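Long-range contacts in mitogen-activated protein kinase kinase kinase 15 (Homo sapiens, PDB 6V0M), which is a serine/threonine kinase of the apoptosis signal-regulating family, represented here by its sterile alpha motif domain, which probably mediates complex formation between these kinases: residues Asp4-Ile8 / Ile21-Val25; Gln14-Thr20 / Arg49-Arg55; Asp33-Ile38 / Val60-Arg64. One frame throughout, in Å; residues are numbered along the deposited sequence.

Contact 1: residues Asp4-Ile8 / Ile21-Val25; sequences DKELI and IEKIV
Val-25 is turned so that CG1 stands anti to its own backbone N (chi1 162°) and CG2 anti to its carbonyl carbon. The two methyls therefore serve different partners on Asp-4 to Ile-8. CG2 is shared by two side chains. Val-25 CG2 lies 4.0 Å from Leu-7 CD2 and 4.1 Å from Ile-8 CG1. In Ile-8, chi1 of -70° sets CG1 beside the backbone N, and this methylene, not the CG2 branch, makes the closest contacts. Ile-8 CG1 also meets Ile-21 CG2 at 3.8 Å, where the two isoleucines cross at about a right angle. Leu-7 reaches inward with one branch, and its CD2 approaches Ile-24 CG2 at 4.3 Å.

The segments belong to helices 4-13 and 18-26, the first two helices of the five-helix sterile alpha motif (SAM) bundle. Their short segments run roughly antiparallel, at 138°. The axes of the two short segments stay 11.1 Å apart at closest approach, so side chains alone bridge the gap, and no hydrogen bond crosses it. The buried side chains lead on into the core: Ile-21 and Ile-24 both also touch Leu-11, and Ile-24 reaches Tyr-29.

The Asp-4 end of the contact is mixed in character. The carboxylate oxygen Asp-4 OD2 comes within 3.6 Å of Val-25 CG1, a plain van der Waals approach. The same oxygen has its polar partner in Gly-1, whose N hydrogen-bonds to it.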
loop_
_atom_site.group_PDB
_atom_site.type_symbol
_atom_site.label_atom_id
_atom_site.label_comp_id
_atom_site.label_asym_id
_atom_site.label_seq_id
_atom_site.Cartn_x
_atom_site.Cartn_y
_atom_site.Cartn_z
ATOM N N ASP A 4 -0.928 -2.905 12.633
ATOM C CA ASP A 4 -0.570 -1.748 11.861
ATOM C C ASP A 4 0.928 -1.463 11.842
ATOM O O ASP A 4 1.370 -0.755 10.945
ATOM C CB ASP A 4 -1.330 -0.544 12.315
ATOM C CG ASP A 4 -2.755 -0.548 11.774
ATOM O OD1 ASP A 4 -3.017 -1.233 10.750
ATOM O OD2 ASP A 4 -3.617 0.109 12.381
ATOM N N LYS A 5 1.693 -1.979 12.806
ATOM C CA LYS A 5 3.142 -1.737 12.792
ATOM C C LYS A 5 3.726 -2.264 11.463
ATOM O O LYS A 5 4.516 -1.573 10.829
ATOM C CB LYS A 5 3.868 -2.331 13.980
ATOM C CG LYS A 5 5.354 -1.974 13.984
ATOM C CD LYS A 5 6.081 -2.700 15.083
ATOM C CE LYS A 5 7.532 -2.959 14.693
ATOM N NZ LYS A 5 8.272 -1.708 14.429
ATOM N N GLU A 6 3.339 -3.470 11.056
ATOM C CA GLU A 6 3.847 -4.062 9.787
ATOM C C GLU A 6 3.463 -3.225 8.567
ATOM O O GLU A 6 4.276 -2.992 7.671
ATOM C CB GLU A 6 3.431 -5.528 9.606
ATOM C CG GLU A 6 1.946 -5.858 9.554
ATOM C CD GLU A 6 1.618 -7.238 8.918
ATOM O OE1 GLU A 6 2.509 -8.139 8.796
ATOM O OE2 GLU A 6 0.435 -7.440 8.558
ATOM N N LEU A 7 2.220 -2.740 8.562
ATOM C CA LEU A 7 1.703 -1.871 7.517
ATOM C C LEU A 7 2.465 -0.572 7.495
ATOM O O LEU A 7 2.889 -0.129 6.454
ATOM C CB LEU A 7 0.200 -1.623 7.732
ATOM C CG LEU A 7 -0.463 -0.561 6.817
ATOM C CD1 LEU A 7 -0.403 -1.019 5.392
ATOM C CD2 LEU A 7 -1.868 -0.191 7.260
ATOM N N ILE A 8 2.561 0.094 8.646
ATOM C CA ILE A 8 3.218 1.399 8.749
ATOM C C ILE A 8 4.687 1.331 8.283
ATOM O O ILE A 8 5.153 2.200 7.507
ATOM C CB ILE A 8 3.080 1.929 10.141
ATOM C CG1 ILE A 8 1.608 2.328 10.393
ATOM C CG2 ILE A 8 4.018 3.116 10.389
ATOM C CD1 ILE A 8 1.289 2.710 11.848
ATOM N N ILE A 21 0.038 7.979 5.774
ATOM C CA ILE A 21 0.005 6.790 6.582
ATOM C C ILE A 21 -1.293 6.840 7.448
ATOM O O ILE A 21 -2.010 5.824 7.573
ATOM C CB ILE A 21 1.288 6.633 7.408
ATOM C CG1 ILE A 21 2.466 6.216 6.486
ATOM C CG2 ILE A 21 1.127 5.661 8.589
ATOM C CD1 ILE A 21 3.784 6.283 7.190
ATOM N N GLU A 22 -1.589 7.996 8.008
ATOM C CA GLU A 22 -2.814 8.144 8.828
ATOM C C GLU A 22 -4.083 7.857 8.065
ATOM O O GLU A 22 -4.964 7.134 8.545
ATOM C CB GLU A 22 -2.894 9.528 9.467
ATOM C CG GLU A 22 -1.914 9.703 10.594
ATOM C CD GLU A 22 -1.848 11.126 11.134
ATOM O OE1 GLU A 22 -2.725 11.936 10.752
ATOM O OE2 GLU A 22 -0.939 11.407 11.964
ATOM N N LYS A 23 -4.154 8.383 6.834
ATOM C CA LYS A 23 -5.269 8.153 5.962
ATOM C C LYS A 23 -5.495 6.671 5.663
ATOM O O LYS A 23 -6.656 6.157 5.775
ATOM C CB LYS A 23 -5.086 8.945 4.650
ATOM C CG LYS A 23 -5.502 10.376 4.790
ATOM C CD LYS A 23 -5.052 11.225 3.595
ATOM C CE LYS A 23 -5.770 10.897 2.301
ATOM N NZ LYS A 23 -4.993 11.481 1.153
ATOM N N ILE A 24 -4.413 5.956 5.305
ATOM C CA ILE A 24 -4.536 4.546 5.038
ATOM C C ILE A 24 -4.952 3.706 6.250
ATOM O O ILE A 24 -5.843 2.823 6.191
ATOM C CB ILE A 24 -3.221 4.038 4.406
ATOM C CG1 ILE A 24 -3.116 4.739 3.046
ATOM C CG2 ILE A 24 -3.298 2.555 4.220
ATOM C CD1 ILE A 24 -1.789 4.490 2.321
ATOM N N VAL A 25 -4.327 4.023 7.385
ATOM C CA VAL A 25 -4.662 3.344 8.646
ATOM C C VAL A 25 -6.106 3.620 9.046
ATOM O O VAL A 25 -6.827 2.720 9.487
ATOM C CB VAL A 25 -3.648 3.783 9.719
ATOM C CG1 VAL A 25 -4.178 3.482 11.144
ATOM C CG2 VAL A 25 -2.270 3.152 9.397
#

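Contact 2: residues Gln14-Thr20 / Arg49-Arg55; sequences QGADAKT and RGGLLCR
Gln-14 O is gripped by two nitrogens of Arg-55. The main bond runs from Arg-55 NE to Gln-14 O, at 2.9 Å and nearly straight (N-H...O 169°), with the oxygen at the guanidinium edge. Arg-55 NH2 adds a weak second bond to Gln-14 O at 3.4 Å. This carbonyl sits where helix 4-13 of the SAM bundle ends in a Schellman motif, and Arg-55 ties that end to the first turns of helix 50-70. The partial negative charge at this C-terminal helix end would probably favour a positive group here. Arg-55 gets there because its chain bends at chi3 (-47°). One face of its guanidinium lies over Gly-51 O and Leu-52 N. Gly-15 carries the positive phi of the motif, and a CB on it would come tight against Arg-55 NH2.

Leu-52 is the apolar wedge. Leu-52 CD1 touches Ala-16 CB at 3.9 Å and lies against Gln-14 O. Leu-52 CD2 meets Thr-20 CG2 tip to tip at 3.5 Å, tight for two methyls.

Asp-17 is the N-cap of helix 18-26. OD2 accepts from Thr-20 N, from above the carboxylate plane. Thr-20 OG1 donates to Asp-17 OD1 at 2.6 Å, on its syn side. Arg-49 is the charge partner across the contact; its NH1 forms a salt bridge to Asp-17 OD1 with a weak hydrogen bond. The carboxylate and guanidinium planes are 62° apart. A water also joins Arg-49 NH1 to OD1, weakly on the aspartate side. A second water donates to Thr-20 OG1 and accepts from Arg-49 N, 2.8 Å away.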
loop_
_atom_site.group_PDB
_atom_site.type_symbol
_atom_site.label_atom_id
_atom_site.label_comp_id
_atom_site.label_asym_id
_atom_site.label_seq_id
_atom_site.Cartn_x
_atom_site.Cartn_y
_atom_site.Cartn_z
ATOM N N GLN A 14 8.166 2.599 1.330
ATOM C CA GLN A 14 7.760 3.107 0.015
ATOM C C GLN A 14 7.769 4.652 -0.025
ATOM O O GLN A 14 7.341 5.260 -1.020
ATOM C CB GLN A 14 6.361 2.577 -0.384
ATOM C CG GLN A 14 6.084 1.058 -0.176
ATOM C CD GLN A 14 7.191 0.172 -0.572
ATOM O OE1 GLN A 14 7.717 0.345 -1.656
ATOM N NE2 GLN A 14 7.583 -0.797 0.298
ATOM N N GLY A 15 8.173 5.294 1.077
ATOM C CA GLY A 15 8.323 6.756 1.186
ATOM C C GLY A 15 7.083 7.541 1.553
ATOM O O GLY A 15 6.950 8.714 1.235
ATOM N N ALA A 16 6.130 6.884 2.226
ATOM C CA ALA A 16 4.903 7.531 2.594
ATOM C C ALA A 16 5.144 8.458 3.779
ATOM O O ALA A 16 5.899 8.152 4.689
ATOM C CB ALA A 16 3.856 6.476 2.967
ATOM N N ASP A 17 4.519 9.627 3.723
ATOM C CA ASP A 17 4.554 10.659 4.770
ATOM C C ASP A 17 3.506 10.312 5.852
ATOM O O ASP A 17 2.581 9.507 5.628
ATOM C CB ASP A 17 4.213 12.008 4.173
ATOM C CG ASP A 17 2.837 12.027 3.588
ATOM O OD1 ASP A 17 2.621 11.409 2.505
ATOM O OD2 ASP A 17 1.941 12.579 4.252
ATOM N N ALA A 18 3.656 10.928 7.019
ATOM C CA ALA A 18 2.825 10.616 8.182
ATOM C C ALA A 18 1.336 10.827 7.921
ATOM O O ALA A 18 0.531 10.047 8.391
ATOM C CB ALA A 18 3.261 11.472 9.362
ATOM N N LYS A 19 0.972 11.893 7.180
ATOM C CA LYS A 19 -0.437 12.156 6.908
ATOM C C LYS A 19 -1.044 11.114 6.013
ATOM O O LYS A 19 -2.182 10.696 6.200
ATOM C CB LYS A 19 -0.677 13.573 6.313
ATOM C CG LYS A 19 -0.196 14.725 7.169
ATOM C CD LYS A 19 -1.316 15.639 7.695
ATOM C CE LYS A 19 -2.064 15.033 8.873
ATOM N NZ LYS A 19 -3.479 15.495 8.943
ATOM N N THR A 20 -0.283 10.638 5.020
ATOM C CA THR A 20 -0.739 9.600 4.166
ATOM C C THR A 20 -0.920 8.279 4.892
ATOM O O THR A 20 -1.911 7.552 4.637
ATOM C CB THR A 20 0.155 9.394 2.940
ATOM O OG1 THR A 20 0.135 10.622 2.215
ATOM C CG2 THR A 20 -0.398 8.245 2.071
ATOM N N ARG A 49 -0.720 11.250 -3.676
ATOM C CA ARG A 49 0.106 11.972 -4.624
ATOM C C ARG A 49 0.844 10.980 -5.547
ATOM O O ARG A 49 1.102 9.814 -5.160
ATOM C CB ARG A 49 1.124 12.818 -3.866
ATOM C CG ARG A 49 0.552 13.909 -2.972
ATOM C CD ARG A 49 1.703 14.673 -2.325
ATOM N NE ARG A 49 1.297 15.499 -1.190
ATOM C CZ ARG A 49 1.385 15.152 0.102
ATOM N NH1 ARG A 49 1.831 13.956 0.489
ATOM N NH2 ARG A 49 0.988 16.013 1.035
ATOM N N GLY A 50 1.109 11.440 -6.762
ATOM C CA GLY A 50 1.616 10.605 -7.869
ATOM C C GLY A 50 2.855 9.789 -7.539
ATOM O O GLY A 50 2.957 8.613 -7.908
ATOM N N GLY A 51 3.839 10.428 -6.902
ATOM C CA GLY A 51 5.115 9.792 -6.563
ATOM C C GLY A 51 4.917 8.565 -5.695
ATOM O O GLY A 51 5.370 7.448 -5.983
ATOM N N LEU A 52 4.198 8.740 -4.583
ATOM C CA LEU A 52 3.937 7.630 -3.698
ATOM C C LEU A 52 3.076 6.581 -4.379
ATOM O O LEU A 52 3.319 5.389 -4.211
ATOM C CB LEU A 52 3.254 8.076 -2.388
ATOM C CG LEU A 52 2.829 6.948 -1.465
ATOM C CD1 LEU A 52 4.096 6.318 -0.937
ATOM C CD2 LEU A 52 1.987 7.581 -0.337
ATOM N N LEU A 53 2.063 7.028 -5.135
ATOM C CA LEU A 53 1.173 6.107 -5.780
ATOM C C LEU A 53 1.973 5.248 -6.764
ATOM O O LEU A 53 1.822 4.046 -6.821
ATOM C CB LEU A 53 0.092 6.847 -6.495
ATOM C CG LEU A 53 -1.063 5.952 -6.928
ATOM C CD1 LEU A 53 -2.355 6.833 -6.887
ATOM C CD2 LEU A 53 -0.839 5.279 -8.245
ATOM N N CYS A 54 2.897 5.893 -7.454
ATOM C CA CYS A 54 3.743 5.185 -8.483
ATOM C C CYS A 54 4.601 4.118 -7.811
ATOM O O CYS A 54 4.539 2.947 -8.187
ATOM C CB CYS A 54 4.541 6.207 -9.167
ATOM S SG CYS A 54 5.715 5.530 -10.308
ATOM N N ARG A 55 5.285 4.529 -6.740
ATOM C CA ARG A 55 6.141 3.668 -5.930
ATOM C C ARG A 55 5.419 2.535 -5.291
ATOM O O ARG A 55 5.870 1.366 -5.310
ATOM C CB ARG A 55 6.801 4.514 -4.785
ATOM C CG ARG A 55 7.936 5.290 -5.368
ATOM C CD ARG A 55 8.841 5.997 -4.379
ATOM N NE ARG A 55 8.084 6.690 -3.413
ATOM C CZ ARG A 55 7.795 7.973 -3.412
ATOM N NH1 ARG A 55 8.139 8.845 -4.370
ATOM N NH2 ARG A 55 7.062 8.387 -2.432
HETATM O O HOH W 1 2.916 11.731 -0.775
HETATM O O HOH W 2 0.210 10.773 -1.032
#

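Contact 3: residues Asp33-Ile38 / Val60-Arg64; sequences DILNEI and VSQYR
Arg-64 lies across the end of the 33-38 segment with its chain extended from CG to NE. CG stands anti to the carbonyl carbon (chi1 -61°), and the straight chain carries the guanidinium to the backbone carbonyls. Arg-64 NE gives a nearly straight bond to Leu-35 O, 2.7 Å long (N-H...O 173°), from above the carbonyl plane. NH1 and NH2 both grip Ile-38 O end-on. Arg-64 NH2 is 2.8 Å from Ile-38 O and on a lone pair, while Arg-64 NH1, 3.1 Å from this oxygen, comes nearly along the C=O axis. NH2 also makes a weak bond to Ile-34 O. Asn-36 O lies over one guanidinium face and Val-60 CG1 over the other.

Ile-34 and Leu-35 lie in helix 31-37 and Ile-38 follows it. The helix has a wider pi-type turn here: Asp-33 O accepts from both Glu-37 N and Ile-38 N. In the SAM fold this short third helix packs on the long C-terminal helix 50-70. A methionine in place of Arg-64 would probably leave Leu-35 O and Ile-38 O without these donors and the helix end looser.

Tyr-63 has CG anti to its backbone N (chi1 173°), which swings the ring toward the 33-38 segment, where its CD2-CE2 side makes the contacts. Tyr-63 CE2 meets Leu-35 CB at 3.9 Å and Asn-36 OD1 at 3.6 Å. That amide is steep to the ring; its ND2 bonds to Ser-32 O. The Ile-34 and Val-60 side chains cross at about a right angle, CG2 to CG2 at 3.9 Å, with Trp-10 touching both.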
loop_
_atom_site.group_PDB
_atom_site.type_symbol
_atom_site.label_atom_id
_atom_site.label_comp_id
_atom_site.label_asym_id
_atom_site.label_seq_id
_atom_site.Cartn_x
_atom_site.Cartn_y
_atom_site.Cartn_z
ATOM N N ASP A 33 -4.311 -6.475 2.551
ATOM C CA ASP A 33 -5.198 -5.789 1.623
ATOM C C ASP A 33 -4.382 -5.073 0.529
ATOM O O ASP A 33 -4.824 -5.059 -0.655
ATOM C CB ASP A 33 -6.148 -4.752 2.310
ATOM C CG ASP A 33 -7.081 -5.323 3.328
ATOM O OD1 ASP A 33 -7.587 -6.463 3.175
ATOM O OD2 ASP A 33 -7.435 -4.563 4.294
ATOM N N ILE A 34 -3.299 -4.362 0.930
ATOM C CA ILE A 34 -2.514 -3.538 0.024
ATOM C C ILE A 34 -1.812 -4.466 -0.982
ATOM O O ILE A 34 -1.904 -4.239 -2.146
ATOM C CB ILE A 34 -1.508 -2.638 0.737
ATOM C CG1 ILE A 34 -2.223 -1.581 1.668
ATOM C CG2 ILE A 34 -0.671 -1.872 -0.207
ATOM C CD1 ILE A 34 -3.311 -0.828 1.002
ATOM N N LEU A 35 -1.194 -5.522 -0.460
ATOM C CA LEU A 35 -0.445 -6.462 -1.354
ATOM C C LEU A 35 -1.332 -7.229 -2.328
ATOM O O LEU A 35 -0.929 -7.523 -3.454
ATOM C CB LEU A 35 0.350 -7.419 -0.492
ATOM C CG LEU A 35 1.470 -6.796 0.334
ATOM C CD1 LEU A 35 2.018 -7.895 1.257
ATOM C CD2 LEU A 35 2.524 -6.059 -0.464
ATOM N N ASN A 36 -2.511 -7.644 -1.858
ATOM C CA ASN A 36 -3.380 -8.614 -2.564
ATOM C C ASN A 36 -4.695 -8.073 -3.198
ATOM O O ASN A 36 -5.141 -8.552 -4.211
ATOM C CB ASN A 36 -3.698 -9.762 -1.631
ATOM C CG ASN A 36 -2.439 -10.487 -1.204
ATOM O OD1 ASN A 36 -1.786 -11.079 -2.047
ATOM N ND2 ASN A 36 -2.024 -10.352 0.058
ATOM N N GLU A 37 -5.327 -7.073 -2.567
ATOM C CA GLU A 37 -6.713 -6.712 -2.884
ATOM C C GLU A 37 -6.912 -5.371 -3.532
ATOM O O GLU A 37 -7.772 -5.230 -4.362
ATOM C CB GLU A 37 -7.558 -6.693 -1.585
ATOM C CG GLU A 37 -7.413 -7.912 -0.695
ATOM C CD GLU A 37 -8.128 -9.097 -1.275
ATOM O OE1 GLU A 37 -9.337 -8.958 -1.514
ATOM O OE2 GLU A 37 -7.536 -10.170 -1.429
ATOM N N ILE A 38 -6.146 -4.357 -3.118
ATOM C CA ILE A 38 -6.411 -3.016 -3.643
ATOM C C ILE A 38 -6.141 -2.864 -5.126
ATOM O O ILE A 38 -5.367 -3.626 -5.750
ATOM C CB ILE A 38 -5.653 -1.907 -2.914
ATOM C CG1 ILE A 38 -4.156 -2.083 -3.117
ATOM C CG2 ILE A 38 -6.158 -1.860 -1.466
ATOM C CD1 ILE A 38 -3.308 -0.916 -2.860
ATOM N N VAL A 60 3.543 -3.256 -5.071
ATOM C CA VAL A 60 2.404 -4.163 -5.057
ATOM C C VAL A 60 2.424 -5.055 -6.355
ATOM O O VAL A 60 2.281 -6.288 -6.292
ATOM C CB VAL A 60 1.119 -3.390 -4.939
ATOM C CG1 VAL A 60 -0.088 -4.270 -5.168
ATOM C CG2 VAL A 60 1.056 -2.678 -3.581
ATOM N N SER A 61 2.618 -4.425 -7.534
ATOM C CA SER A 61 2.588 -5.129 -8.794
ATOM C C SER A 61 3.709 -6.181 -8.908
ATOM O O SER A 61 3.456 -7.288 -9.406
ATOM C CB SER A 61 2.674 -4.174 -9.986
ATOM O OG SER A 61 1.620 -3.252 -9.906
ATOM N N GLN A 62 4.909 -5.827 -8.461
ATOM C CA GLN A 62 6.035 -6.790 -8.443
ATOM C C GLN A 62 5.779 -7.979 -7.525
ATOM O O GLN A 62 6.123 -9.144 -7.871
ATOM C CB GLN A 62 7.316 -6.112 -7.978
ATOM C CG GLN A 62 7.828 -5.050 -8.925
ATOM C CD GLN A 62 9.083 -4.404 -8.374
ATOM O OE1 GLN A 62 10.061 -5.101 -8.042
ATOM N NE2 GLN A 62 9.071 -3.076 -8.279
ATOM N N TYR A 63 5.163 -7.714 -6.357
ATOM C CA TYR A 63 4.783 -8.763 -5.434
ATOM C C TYR A 63 3.779 -9.690 -6.111
ATOM O O TYR A 63 3.975 -10.920 -6.089
ATOM C CB TYR A 63 4.194 -8.226 -4.103
ATOM C CG TYR A 63 3.663 -9.306 -3.251
ATOM C CD1 TYR A 63 4.541 -10.236 -2.597
ATOM C CD2 TYR A 63 2.307 -9.532 -3.181
ATOM C CE1 TYR A 63 4.025 -11.263 -1.870
ATOM C CE2 TYR A 63 1.774 -10.522 -2.389
ATOM C CZ TYR A 63 2.645 -11.403 -1.753
ATOM O OH TYR A 63 2.185 -12.440 -0.961
ATOM N N ARG A 64 2.770 -9.107 -6.752
ATOM C CA ARG A 64 1.709 -9.910 -7.375
ATOM C C ARG A 64 2.210 -10.721 -8.572
ATOM O O ARG A 64 1.825 -11.904 -8.787
ATOM C CB ARG A 64 0.505 -9.066 -7.785
ATOM C CG ARG A 64 -0.161 -8.358 -6.575
ATOM C CD ARG A 64 -1.346 -7.581 -7.031
ATOM N NE ARG A 64 -1.957 -6.887 -5.874
ATOM C CZ ARG A 64 -2.996 -6.062 -5.930
ATOM N NH1 ARG A 64 -3.571 -5.733 -7.065
ATOM N NH2 ARG A 64 -3.433 -5.486 -4.794
#

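From the N terminus, helix 4-13 runs into a short turn, and contact 1 closes that local loop by packing helix 18-26 back on its start. Contact 2 opens inside this loop but closes only at the start of helix 50-70, so the two cross and share helix 18-26. They touch where Ile-21 CD1 meets Ala-16 O. Contact 3 begins after contact 1 has closed and crosses contact 2, joining helix 31-37 to a later part of helix 50-70. Contacts 2 and 3 hold this long helix at two places, their centres about 15 Å apart. Leu-7 CD1 against Ile-34 CG1 links contacts 1 and 3 through the core.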